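Local coordinates for protein 5-carboxymethyl-2-hydroxymuconate delta-isomerase (Bordetella bronchiseptica, PDB 4JJ9) that probably isomerises 5-carboxymethyl-2-hydroxymuconate in the homoprotocatechuate catabolic pathway, working as a trimer of identical alpha-beta subunits, at residues M23-L34 and D95-R104; N33-V43 and L128-V138. One frame throughout, in Å; residues are numbered along the deposited sequence.

How the contacts relate
Contact 1 pairs two central strands, 25-31 and 97-105, of a mixed four-stranded sheet; contact 2 joins the segments that lead from or into that sheet, 33-43 and 128-138. Their centres lie about 11 Å apart, and Asn33 and Leu34 belong to both. Two further bonds tie them: Tyr30 OH lies 2.7 Å from Asp35 OD1, a probable hydrogen bond, and Gly97 N lies 2.8 Å from Arg137 O. Contact 1 is near the middle of the chain, about 7 Å from its centre, whereas contact 2 is about 15 Å out. A sulfate ion, probably from the crystallisation liquor, sits about 4 Å from the Phe98 side chain; both contacts reach the third subunit.

Contact 1: M23-L34 and D95-R104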
loop_
_atom_site.group_PDB
_atom_site.type_symbol
_atom_site.label_atom_id
_atom_site.label_comp_id
_atom_site.label_asym_id
_atom_site.label_seq_id
_atom_site.Cartn_x
_atom_site.Cartn_y
_atom_site.Cartn_z
HETATM N N MSE A 23 16.659 -2.106 -1.752
HETATM C CA MSE A 23 15.356 -2.208 -1.077
HETATM C C MSE A 23 14.206 -2.680 -1.978
HETATM O O MSE A 23 13.099 -2.149 -1.865
HETATM C CB MSE A 23 14.979 -0.854 -0.459
HETATM C CG MSE A 23 15.906 -0.355 0.637
HETATM SE SE MSE A 23 15.851 1.594 0.781
HETATM C CE MSE A 23 16.469 2.026 -1.035
ATOM N N PRO A 24 14.450 -3.671 -2.862
ATOM C CA PRO A 24 13.359 -4.072 -3.752
ATOM C C PRO A 24 12.281 -4.838 -2.994
ATOM O O PRO A 24 12.585 -5.793 -2.282
ATOM C CB PRO A 24 14.053 -4.983 -4.767
ATOM C CG PRO A 24 15.212 -5.565 -4.026
ATOM C CD PRO A 24 15.667 -4.476 -3.090
ATOM N N HIS A 25 11.030 -4.405 -3.126
ATOM C CA HIS A 25 9.941 -5.131 -2.488
ATOM C C HIS A 25 8.754 -5.350 -3.406
ATOM O O HIS A 25 8.360 -4.465 -4.171
ATOM C CB HIS A 25 9.537 -4.522 -1.137
ATOM C CG HIS A 25 8.827 -3.212 -1.228
ATOM N ND1 HIS A 25 9.441 -2.012 -0.944
ATOM C CD2 HIS A 25 7.537 -2.914 -1.517
ATOM C CE1 HIS A 25 8.570 -1.028 -1.085
ATOM N NE2 HIS A 25 7.406 -1.550 -1.429
ATOM N N LEU A 26 8.212 -6.555 -3.325
ATOM C CA LEU A 26 7.079 -6.944 -4.139
ATOM C C LEU A 26 5.916 -7.192 -3.195
ATOM O O LEU A 26 5.987 -8.067 -2.336
ATOM C CB LEU A 26 7.432 -8.179 -4.980
ATOM C CG LEU A 26 6.418 -9.089 -5.683
ATOM C CD1 LEU A 26 5.104 -8.426 -6.075
ATOM C CD2 LEU A 26 7.093 -9.745 -6.905
ATOM N N VAL A 27 4.871 -6.380 -3.341
ATOM C CA VAL A 27 3.672 -6.501 -2.518
ATOM C C VAL A 27 2.548 -7.061 -3.368
ATOM O O VAL A 27 2.328 -6.613 -4.492
ATOM C CB VAL A 27 3.266 -5.143 -1.907
ATOM C CG1 VAL A 27 1.987 -5.268 -1.047
ATOM C CG2 VAL A 27 4.407 -4.588 -1.081
ATOM N N ILE A 28 1.862 -8.061 -2.825
ATOM C CA ILE A 28 0.685 -8.629 -3.461
ATOM C C ILE A 28 -0.556 -8.256 -2.652
ATOM O O ILE A 28 -0.635 -8.528 -1.452
ATOM C CB ILE A 28 0.753 -10.167 -3.577
ATOM C CG1 ILE A 28 2.110 -10.626 -4.139
ATOM C CG2 ILE A 28 -0.423 -10.658 -4.431
ATOM C CD1 ILE A 28 2.249 -12.159 -4.230
ATOM N N LEU A 29 -1.503 -7.605 -3.314
ATOM C CA LEU A 29 -2.807 -7.307 -2.723
ATOM C C LEU A 29 -3.816 -8.178 -3.457
ATOM O O LEU A 29 -3.927 -8.090 -4.679
ATOM C CB LEU A 29 -3.162 -5.833 -2.907
ATOM C CG LEU A 29 -2.140 -4.800 -2.440
ATOM C CD1 LEU A 29 -2.741 -3.415 -2.642
ATOM C CD2 LEU A 29 -1.788 -5.033 -0.969
ATOM N N TYR A 30 -4.538 -9.014 -2.721
ATOM C CA TYR A 30 -5.447 -9.966 -3.352
ATOM C C TYR A 30 -6.729 -10.175 -2.559
ATOM O O TYR A 30 -6.780 -9.909 -1.357
ATOM C CB TYR A 30 -4.737 -11.301 -3.628
ATOM C CG TYR A 30 -4.320 -12.082 -2.403
ATOM C CD1 TYR A 30 -3.146 -11.757 -1.706
ATOM C CD2 TYR A 30 -5.083 -13.164 -1.956
ATOM C CE1 TYR A 30 -2.751 -12.491 -0.585
ATOM C CE2 TYR A 30 -4.697 -13.906 -0.848
ATOM C CZ TYR A 30 -3.532 -13.556 -0.163
ATOM O OH TYR A 30 -3.167 -14.278 0.943
ATOM N N SER A 31 -7.776 -10.627 -3.245
ATOM C CA SER A 31 -9.036 -10.928 -2.579
ATOM C C SER A 31 -8.894 -12.170 -1.680
ATOM O O SER A 31 -8.300 -13.177 -2.075
ATOM C CB SER A 31 -10.163 -11.107 -3.610
ATOM O OG SER A 31 -9.832 -12.125 -4.542
ATOM N N GLY A 32 -9.444 -12.081 -0.470
ATOM C CA GLY A 32 -9.205 -13.085 0.573
ATOM C C GLY A 32 -9.675 -14.479 0.203
ATOM O O GLY A 32 -9.162 -15.470 0.732
ATOM N N ASN A 33 -10.649 -14.561 -0.701
ATOM C CA ASN A 33 -11.141 -15.864 -1.166
ATOM C C ASN A 33 -10.079 -16.739 -1.840
ATOM O O ASN A 33 -10.226 -17.961 -1.901
ATOM C CB ASN A 33 -12.392 -15.726 -2.058
ATOM C CG ASN A 33 -12.150 -14.892 -3.324
ATOM O OD1 ASN A 33 -11.118 -14.231 -3.484
ATOM N ND2 ASN A 33 -13.122 -14.927 -4.233
ATOM N N LEU A 34 -9.013 -16.125 -2.343
ATOM C CA LEU A 34 -7.938 -16.892 -2.976
ATOM C C LEU A 34 -7.195 -17.803 -1.990
ATOM O O LEU A 34 -6.597 -18.795 -2.393
ATOM C CB LEU A 34 -6.955 -15.970 -3.707
ATOM C CG LEU A 34 -7.538 -15.111 -4.835
ATOM C CD1 LEU A 34 -6.404 -14.428 -5.605
ATOM C CD2 LEU A 34 -8.397 -15.928 -5.787
ATOM N N ASP A 95 -18.093 -16.198 -8.502
ATOM C CA ASP A 95 -17.286 -15.875 -7.331
ATOM C C ASP A 95 -15.881 -15.521 -7.821
ATOM O O ASP A 95 -15.006 -16.376 -7.873
ATOM C CB ASP A 95 -17.229 -17.077 -6.375
ATOM C CG ASP A 95 -16.672 -16.721 -4.992
ATOM O OD1 ASP A 95 -16.301 -15.550 -4.752
ATOM O OD2 ASP A 95 -16.609 -17.632 -4.127
ATOM N N TYR A 96 -15.682 -14.263 -8.198
ATOM C CA TYR A 96 -14.428 -13.852 -8.814
ATOM C C TYR A 96 -13.342 -13.620 -7.771
ATOM O O TYR A 96 -13.633 -13.392 -6.589
ATOM C CB TYR A 96 -14.582 -12.533 -9.575
ATOM C CG TYR A 96 -15.756 -12.409 -10.512
ATOM C CD1 TYR A 96 -16.153 -13.470 -11.332
ATOM C CD2 TYR A 96 -16.436 -11.200 -10.617
ATOM C CE1 TYR A 96 -17.234 -13.323 -12.208
ATOM C CE2 TYR A 96 -17.507 -11.045 -11.488
ATOM C CZ TYR A 96 -17.900 -12.111 -12.278
ATOM O OH TYR A 96 -18.965 -11.933 -13.140
ATOM N N GLY A 97 -12.100 -13.637 -8.237
ATOM C CA GLY A 97 -10.950 -13.229 -7.425
ATOM C C GLY A 97 -10.101 -12.210 -8.157
ATOM O O GLY A 97 -10.300 -11.956 -9.345
ATOM N N PHE A 98 -9.151 -11.606 -7.444
ATOM C CA PHE A 98 -8.206 -10.682 -8.081
ATOM C C PHE A 98 -6.920 -10.715 -7.279
ATOM O O PHE A 98 -6.958 -10.822 -6.056
ATOM C CB PHE A 98 -8.755 -9.236 -8.156
ATOM C CG PHE A 98 -8.248 -8.446 -9.357
ATOM C CD1 PHE A 98 -6.933 -7.986 -9.410
ATOM C CD2 PHE A 98 -9.099 -8.167 -10.436
ATOM C CE1 PHE A 98 -6.463 -7.285 -10.528
ATOM C CE2 PHE A 98 -8.645 -7.458 -11.551
ATOM C CZ PHE A 98 -7.319 -7.022 -11.600
ATOM N N ALA A 99 -5.785 -10.672 -7.976
ATOM C CA ALA A 99 -4.495 -10.399 -7.330
ATOM C C ALA A 99 -3.768 -9.290 -8.090
ATOM O O ALA A 99 -3.707 -9.300 -9.325
ATOM C CB ALA A 99 -3.631 -11.661 -7.234
ATOM N N TYR A 100 -3.276 -8.311 -7.335
ATOM C CA TYR A 100 -2.497 -7.195 -7.871
ATOM C C TYR A 100 -1.092 -7.276 -7.297
ATOM O O TYR A 100 -0.912 -7.214 -6.075
ATOM C CB TYR A 100 -3.140 -5.845 -7.492
ATOM C CG TYR A 100 -2.278 -4.652 -7.868
ATOM C CD1 TYR A 100 -2.015 -4.357 -9.208
ATOM C CD2 TYR A 100 -1.674 -3.855 -6.880
ATOM C CE1 TYR A 100 -1.208 -3.277 -9.569
ATOM C CE2 TYR A 100 -0.866 -2.762 -7.235
ATOM C CZ TYR A 100 -0.636 -2.489 -8.575
ATOM O OH TYR A 100 0.161 -1.423 -8.942
ATOM N N LEU A 101 -0.098 -7.420 -8.173
ATOM C CA LEU A 101 1.303 -7.557 -7.766
ATOM C C LEU A 101 2.053 -6.288 -8.155
ATOM O O LEU A 101 1.939 -5.810 -9.284
ATOM C CB LEU A 101 1.953 -8.769 -8.458
ATOM C CG LEU A 101 1.509 -10.200 -8.118
ATOM C CD1 LEU A 101 0.075 -10.442 -8.587
ATOM C CD2 LEU A 101 2.455 -11.170 -8.808
ATOM N N ASN A 102 2.797 -5.723 -7.208
ATOM C CA ASN A 102 3.525 -4.496 -7.468
ATOM C C ASN A 102 4.955 -4.651 -6.987
ATOM O O ASN A 102 5.187 -4.908 -5.805
ATOM C CB ASN A 102 2.833 -3.314 -6.768
ATOM C CG ASN A 102 3.542 -1.987 -7.006
ATOM O OD1 ASN A 102 4.588 -1.718 -6.411
ATOM N ND2 ASN A 102 2.958 -1.141 -7.846
ATOM N N LEU A 103 5.902 -4.521 -7.911
ATOM C CA LEU A 103 7.320 -4.485 -7.558
ATOM C C LEU A 103 7.771 -3.035 -7.546
ATOM O O LEU A 103 7.577 -2.312 -8.531
ATOM C CB LEU A 103 8.159 -5.273 -8.575
ATOM C CG LEU A 103 9.681 -5.173 -8.364
ATOM C CD1 LEU A 103 10.088 -5.772 -7.022
ATOM C CD2 LEU A 103 10.437 -5.845 -9.499
ATOM N N ARG A 104 8.367 -2.616 -6.432
ATOM C CA ARG A 104 8.979 -1.297 -6.341
ATOM C C ARG A 104 10.483 -1.514 -6.437
ATOM O O ARG A 104 11.071 -2.179 -5.587
ATOM C CB ARG A 104 8.599 -0.604 -5.029
ATOM C CG ARG A 104 9.050 0.854 -4.951
ATOM C CD ARG A 104 8.784 1.422 -3.582
ATOM N NE ARG A 104 9.501 2.677 -3.367
ATOM C CZ ARG A 104 8.928 3.821 -3.007
ATOM N NH1 ARG A 104 7.617 3.879 -2.811
ATOM N NH2 ARG A 104 9.677 4.911 -2.829
HETATM O O HOH W 1 12.855 -0.332 -4.146
#
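His25 lays one ring face over Arg104 CB, a CH-pi contact with the carbon 4.1 Å from the ring centroid and 20° off its normal. Arg104 runs alongside, extended from CG to NE, which also brings its CD to 3.5 Å from His25 CE1. These two residues form an antiparallel hydrogen-bonded pair, as do Val27 with Asn102 and Leu29 with Tyr100; Tyr100 N reaches Leu29 O at 2.7 Å. On the face bearing Leu26, Ile28 and Tyr30, Ile28 CG1 packs 4.0 Å from Leu101 CG, side by side.

At the ladder's end, where Ser31 N still donates to Phe98 O, side chains join in. Ser31 OG accepts from Phe98 N at 3.0 Å and donates to Asn33 OD1, fixing the amide's rotation. Beyond the strand, with CG between the backbone N and the carbonyl carbon (chi1 60°), Asn33 turns ND2 to Tyr96 O, 2.9 Å away and above that carbonyl's plane, while Asp95 OD1 receives a longer bond.

Antiparallel pairing of these inner strands links two beta-alpha-beta units (25-31, 40-51, 69-80; 97-105, 111-135, 138-146). Helix 40-51 packs on Ile28 and Leu103, while His25 meets Tyr100 and Arg104 salt-bridges to Asp145, both of the third subunit.

Contact 2: N33-V43 and L128-V138; sequences NLDRDLDMGAV and LLAPLLQQRRV
Arg136 and Asp37 supply the charged part of this contact, a side-on, two-nitrogen salt bridge. Arg136 NE donates to Asp37 OD2 at 2.6 Å with an angle of 172° at the hydrogen, and Arg136 NH2 donates to Asp37 OD1 at 3.1 Å. Each oxygen uses its syn lone pair and lies close to the guanidinium plane; the carboxylate is nearly coplanar with that group, the planes 19° apart. A bend at chi3 (-64°) turns the arginine's head across the aspartate. Asn33 lies over one guanidinium face without bonding to it. Arg136 NH1 bonds instead to Asp95 O, which probably helps hold the group's rotation.

The apolar part centres on Leu132, whose two methyls serve different neighbours. Leu132 CD1 touches both Asp37 CB and Leu38 CG, the latter at a tight 3.5 Å, while Leu132 CD2 meets Leu34 CD1 at 3.9 Å. Leu34 CD2 lies against Arg136 CD. Farther along, Leu129 CD2 touches both methyls of Val43, crossing that side chain at about a right angle, and Leu128 CD1 rests on Val43 O.

The contact thus joins the start of the first beta-alpha-beta crossover, between strand 25-31 and helix 40-51, to the close of the second, the last turns of helix 111-135 and the turn into strand 138-146. Leu129 also packs on Leu140 of strand 138-146, and Met40 reaches Ala72 of strand 69-80.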
loop_
_atom_site.group_PDB
_atom_site.type_symbol
_atom_site.label_atom_id
_atom_site.label_comp_id
_atom_site.label_asym_id
_atom_site.label_seq_id
_atom_site.Cartn_x
_atom_site.Cartn_y
_atom_site.Cartn_z
ATOM N N ASN A 33 -10.649 -14.561 -0.701
ATOM C CA ASN A 33 -11.141 -15.864 -1.166
ATOM C C ASN A 33 -10.079 -16.739 -1.840
ATOM O O ASN A 33 -10.226 -17.961 -1.901
ATOM C CB ASN A 33 -12.392 -15.726 -2.058
ATOM C CG ASN A 33 -12.150 -14.892 -3.324
ATOM O OD1 ASN A 33 -11.118 -14.231 -3.484
ATOM N ND2 ASN A 33 -13.122 -14.927 -4.233
ATOM N N LEU A 34 -9.013 -16.125 -2.343
ATOM C CA LEU A 34 -7.938 -16.892 -2.976
ATOM C C LEU A 34 -7.195 -17.803 -1.990
ATOM O O LEU A 34 -6.597 -18.795 -2.393
ATOM C CB LEU A 34 -6.955 -15.970 -3.707
ATOM C CG LEU A 34 -7.538 -15.111 -4.835
ATOM C CD1 LEU A 34 -6.404 -14.428 -5.605
ATOM C CD2 LEU A 34 -8.397 -15.928 -5.787
ATOM N N ASP A 35 -7.248 -17.463 -0.704
ATOM C CA ASP A 35 -6.606 -18.268 0.343
ATOM C C ASP A 35 -7.217 -19.651 0.462
ATOM O O ASP A 35 -6.586 -20.552 1.001
ATOM C CB ASP A 35 -6.684 -17.578 1.702
ATOM C CG ASP A 35 -5.638 -16.513 1.872
ATOM O OD1 ASP A 35 -4.580 -16.576 1.209
ATOM O OD2 ASP A 35 -5.877 -15.608 2.695
ATOM N N ARG A 36 -8.441 -19.798 -0.035
ATOM C CA ARG A 36 -9.118 -21.089 -0.099
ATOM C C ARG A 36 -8.533 -21.952 -1.214
ATOM O O ARG A 36 -8.599 -23.185 -1.149
ATOM C CB ARG A 36 -10.623 -20.886 -0.314
ATOM C CG ARG A 36 -11.286 -20.042 0.779
ATOM C CD ARG A 36 -12.724 -19.664 0.458
ATOM N NE ARG A 36 -13.478 -19.411 1.688
ATOM C CZ ARG A 36 -13.591 -18.231 2.296
ATOM N NH1 ARG A 36 -13.012 -17.140 1.794
ATOM N NH2 ARG A 36 -14.304 -18.137 3.411
ATOM N N ASP A 37 -7.949 -21.302 -2.222
ATOM C CA ASP A 37 -7.513 -21.969 -3.458
ATOM C C ASP A 37 -6.036 -22.358 -3.507
ATOM O O ASP A 37 -5.667 -23.295 -4.216
ATOM C CB ASP A 37 -7.801 -21.094 -4.684
ATOM C CG ASP A 37 -9.259 -20.697 -4.814
ATOM O OD1 ASP A 37 -10.143 -21.388 -4.268
ATOM O OD2 ASP A 37 -9.513 -19.679 -5.496
ATOM N N LEU A 38 -5.183 -21.611 -2.810
ATOM C CA LEU A 38 -3.747 -21.932 -2.781
ATOM C C LEU A 38 -3.020 -21.371 -1.575
ATOM O O LEU A 38 -3.536 -20.503 -0.869
ATOM C CB LEU A 38 -3.020 -21.522 -4.073
ATOM C CG LEU A 38 -3.205 -20.167 -4.757
ATOM C CD1 LEU A 38 -3.205 -18.998 -3.791
ATOM C CD2 LEU A 38 -2.140 -19.977 -5.851
ATOM N N ASP A 39 -1.811 -21.884 -1.365
ATOM C CA ASP A 39 -0.921 -21.414 -0.325
ATOM C C ASP A 39 -0.160 -20.225 -0.878
ATOM O O ASP A 39 0.717 -20.374 -1.733
ATOM C CB ASP A 39 0.045 -22.532 0.082
ATOM C CG ASP A 39 1.098 -22.075 1.083
ATOM O OD1 ASP A 39 0.960 -20.994 1.698
ATOM O OD2 ASP A 39 2.068 -22.830 1.265
HETATM N N MSE A 40 -0.511 -19.040 -0.384
HETATM C CA MSE A 40 0.077 -17.805 -0.887
HETATM C C MSE A 40 1.524 -17.645 -0.426
HETATM O O MSE A 40 2.303 -16.925 -1.054
HETATM C CB MSE A 40 -0.786 -16.612 -0.474
HETATM C CG MSE A 40 -0.383 -15.269 -1.065
HETATM SE SE MSE A 40 -0.337 -15.149 -3.028
HETATM C CE MSE A 40 -1.796 -16.345 -3.492
ATOM N N GLY A 41 1.878 -18.332 0.658
ATOM C CA GLY A 41 3.265 -18.359 1.134
ATOM C C GLY A 41 4.186 -18.977 0.094
ATOM O O GLY A 41 5.274 -18.475 -0.159
ATOM N N ALA A 42 3.738 -20.074 -0.513
ATOM C CA ALA A 42 4.512 -20.739 -1.558
ATOM C C ALA A 42 4.660 -19.838 -2.785
ATOM O O ALA A 42 5.704 -19.847 -3.439
ATOM C CB ALA A 42 3.864 -22.060 -1.942
ATOM N N VAL A 43 3.623 -19.052 -3.080
ATOM C CA VAL A 43 3.687 -18.077 -4.175
ATOM C C VAL A 43 4.755 -17.017 -3.880
ATOM O O VAL A 43 5.570 -16.688 -4.749
ATOM C CB VAL A 43 2.311 -17.423 -4.469
ATOM C CG1 VAL A 43 2.448 -16.297 -5.492
ATOM C CG2 VAL A 43 1.313 -18.470 -4.977
ATOM N N LEU A 128 3.100 -19.714 -11.113
ATOM C CA LEU A 128 2.730 -19.970 -9.726
ATOM C C LEU A 128 1.239 -19.826 -9.479
ATOM O O LEU A 128 0.685 -20.504 -8.614
ATOM C CB LEU A 128 3.494 -19.039 -8.778
ATOM C CG LEU A 128 4.995 -19.309 -8.620
ATOM C CD1 LEU A 128 5.689 -18.040 -8.141
ATOM C CD2 LEU A 128 5.262 -20.488 -7.670
ATOM N N LEU A 129 0.599 -18.935 -10.231
ATOM C CA LEU A 129 -0.823 -18.669 -10.044
ATOM C C LEU A 129 -1.735 -19.409 -11.028
ATOM O O LEU A 129 -2.951 -19.255 -10.973
ATOM C CB LEU A 129 -1.094 -17.161 -10.052
ATOM C CG LEU A 129 -0.342 -16.340 -8.995
ATOM C CD1 LEU A 129 -0.379 -14.858 -9.337
ATOM C CD2 LEU A 129 -0.880 -16.582 -7.589
ATOM N N ALA A 130 -1.150 -20.230 -11.903
ATOM C CA ALA A 130 -1.915 -20.990 -12.908
ATOM C C ALA A 130 -3.016 -21.926 -12.359
ATOM O O ALA A 130 -4.122 -21.963 -12.920
ATOM C CB ALA A 130 -0.972 -21.754 -13.842
ATOM N N PRO A 131 -2.729 -22.689 -11.279
ATOM C CA PRO A 131 -3.779 -23.539 -10.697
ATOM C C PRO A 131 -5.031 -22.769 -10.270
ATOM O O PRO A 131 -6.125 -23.327 -10.297
ATOM C CB PRO A 131 -3.090 -24.142 -9.469
ATOM C CG PRO A 131 -1.656 -24.211 -9.869
ATOM C CD PRO A 131 -1.420 -22.948 -10.644
ATOM N N LEU A 132 -4.858 -21.505 -9.880
ATOM C CA LEU A 132 -5.963 -20.615 -9.533
ATOM C C LEU A 132 -6.961 -20.498 -10.687
ATOM O O LEU A 132 -8.178 -20.566 -10.494
ATOM C CB LEU A 132 -5.396 -19.230 -9.219
ATOM C CG LEU A 132 -5.865 -18.361 -8.060
ATOM C CD1 LEU A 132 -5.845 -19.129 -6.762
ATOM C CD2 LEU A 132 -4.958 -17.147 -7.960
ATOM N N LEU A 133 -6.426 -20.320 -11.888
ATOM C CA LEU A 133 -7.237 -20.055 -13.070
ATOM C C LEU A 133 -8.059 -21.261 -13.510
ATOM O O LEU A 133 -9.063 -21.106 -14.198
ATOM C CB LEU A 133 -6.354 -19.555 -14.217
ATOM C CG LEU A 133 -5.592 -18.253 -13.962
ATOM C CD1 LEU A 133 -4.885 -17.826 -15.228
ATOM C CD2 LEU A 133 -6.532 -17.145 -13.475
ATOM N N GLN A 134 -7.637 -22.458 -13.104
ATOM C CA GLN A 134 -8.369 -23.677 -13.442
ATOM C C GLN A 134 -9.731 -23.759 -12.743
ATOM O O GLN A 134 -10.676 -24.328 -13.292
ATOM C CB GLN A 134 -7.523 -24.922 -13.136
ATOM C CG GLN A 134 -8.082 -26.231 -13.709
ATOM C CD GLN A 134 -7.113 -27.407 -13.597
ATOM O OE1 GLN A 134 -7.397 -28.504 -14.089
ATOM N NE2 GLN A 134 -5.969 -27.184 -12.955
ATOM N N GLN A 135 -9.841 -23.181 -11.549
ATOM C CA GLN A 135 -11.053 -23.343 -10.739
ATOM C C GLN A 135 -11.726 -22.045 -10.282
ATOM O O GLN A 135 -12.625 -22.074 -9.437
ATOM C CB GLN A 135 -10.775 -24.254 -9.535
ATOM C CG GLN A 135 -10.369 -25.667 -9.917
ATOM C CD GLN A 135 -10.301 -26.599 -8.724
ATOM O OE1 GLN A 135 -9.527 -26.381 -7.786
ATOM N NE2 GLN A 135 -11.109 -27.649 -8.757
ATOM N N ARG A 136 -11.294 -20.914 -10.843
ATOM C CA ARG A 136 -11.888 -19.614 -10.531
ATOM C C ARG A 136 -11.566 -18.594 -11.621
ATOM O O ARG A 136 -10.521 -18.676 -12.272
ATOM C CB ARG A 136 -11.372 -19.095 -9.184
ATOM C CG ARG A 136 -12.174 -17.931 -8.630
ATOM C CD ARG A 136 -11.579 -17.388 -7.326
ATOM N NE ARG A 136 -11.607 -18.344 -6.214
ATOM C CZ ARG A 136 -12.667 -18.580 -5.447
ATOM N NH1 ARG A 136 -13.815 -17.960 -5.680
ATOM N NH2 ARG A 136 -12.580 -19.454 -4.444
ATOM N N ARG A 137 -12.487 -17.655 -11.819
ATOM C CA ARG A 137 -12.221 -16.472 -12.619
ATOM C C ARG A 137 -11.454 -15.499 -11.743
ATOM O O ARG A 137 -11.961 -15.046 -10.708
ATOM C CB ARG A 137 -13.522 -15.820 -13.086
ATOM C CG ARG A 137 -14.260 -16.619 -14.143
ATOM C CD ARG A 137 -13.584 -16.524 -15.513
ATOM N NE ARG A 137 -14.258 -17.398 -16.475
ATOM C CZ ARG A 137 -13.805 -17.705 -17.687
ATOM N NH1 ARG A 137 -12.665 -17.201 -18.155
ATOM N NH2 ARG A 137 -14.509 -18.544 -18.443
ATOM N N VAL A 138 -10.234 -15.186 -12.164
ATOM C CA VAL A 138 -9.356 -14.319 -11.379
ATOM C C VAL A 138 -8.715 -13.276 -12.283
ATOM O O VAL A 138 -8.174 -13.618 -13.330
ATOM C CB VAL A 138 -8.252 -15.138 -10.656
ATOM C CG1 VAL A 138 -7.443 -14.240 -9.698
ATOM C CG2 VAL A 138 -8.862 -16.307 -9.879
#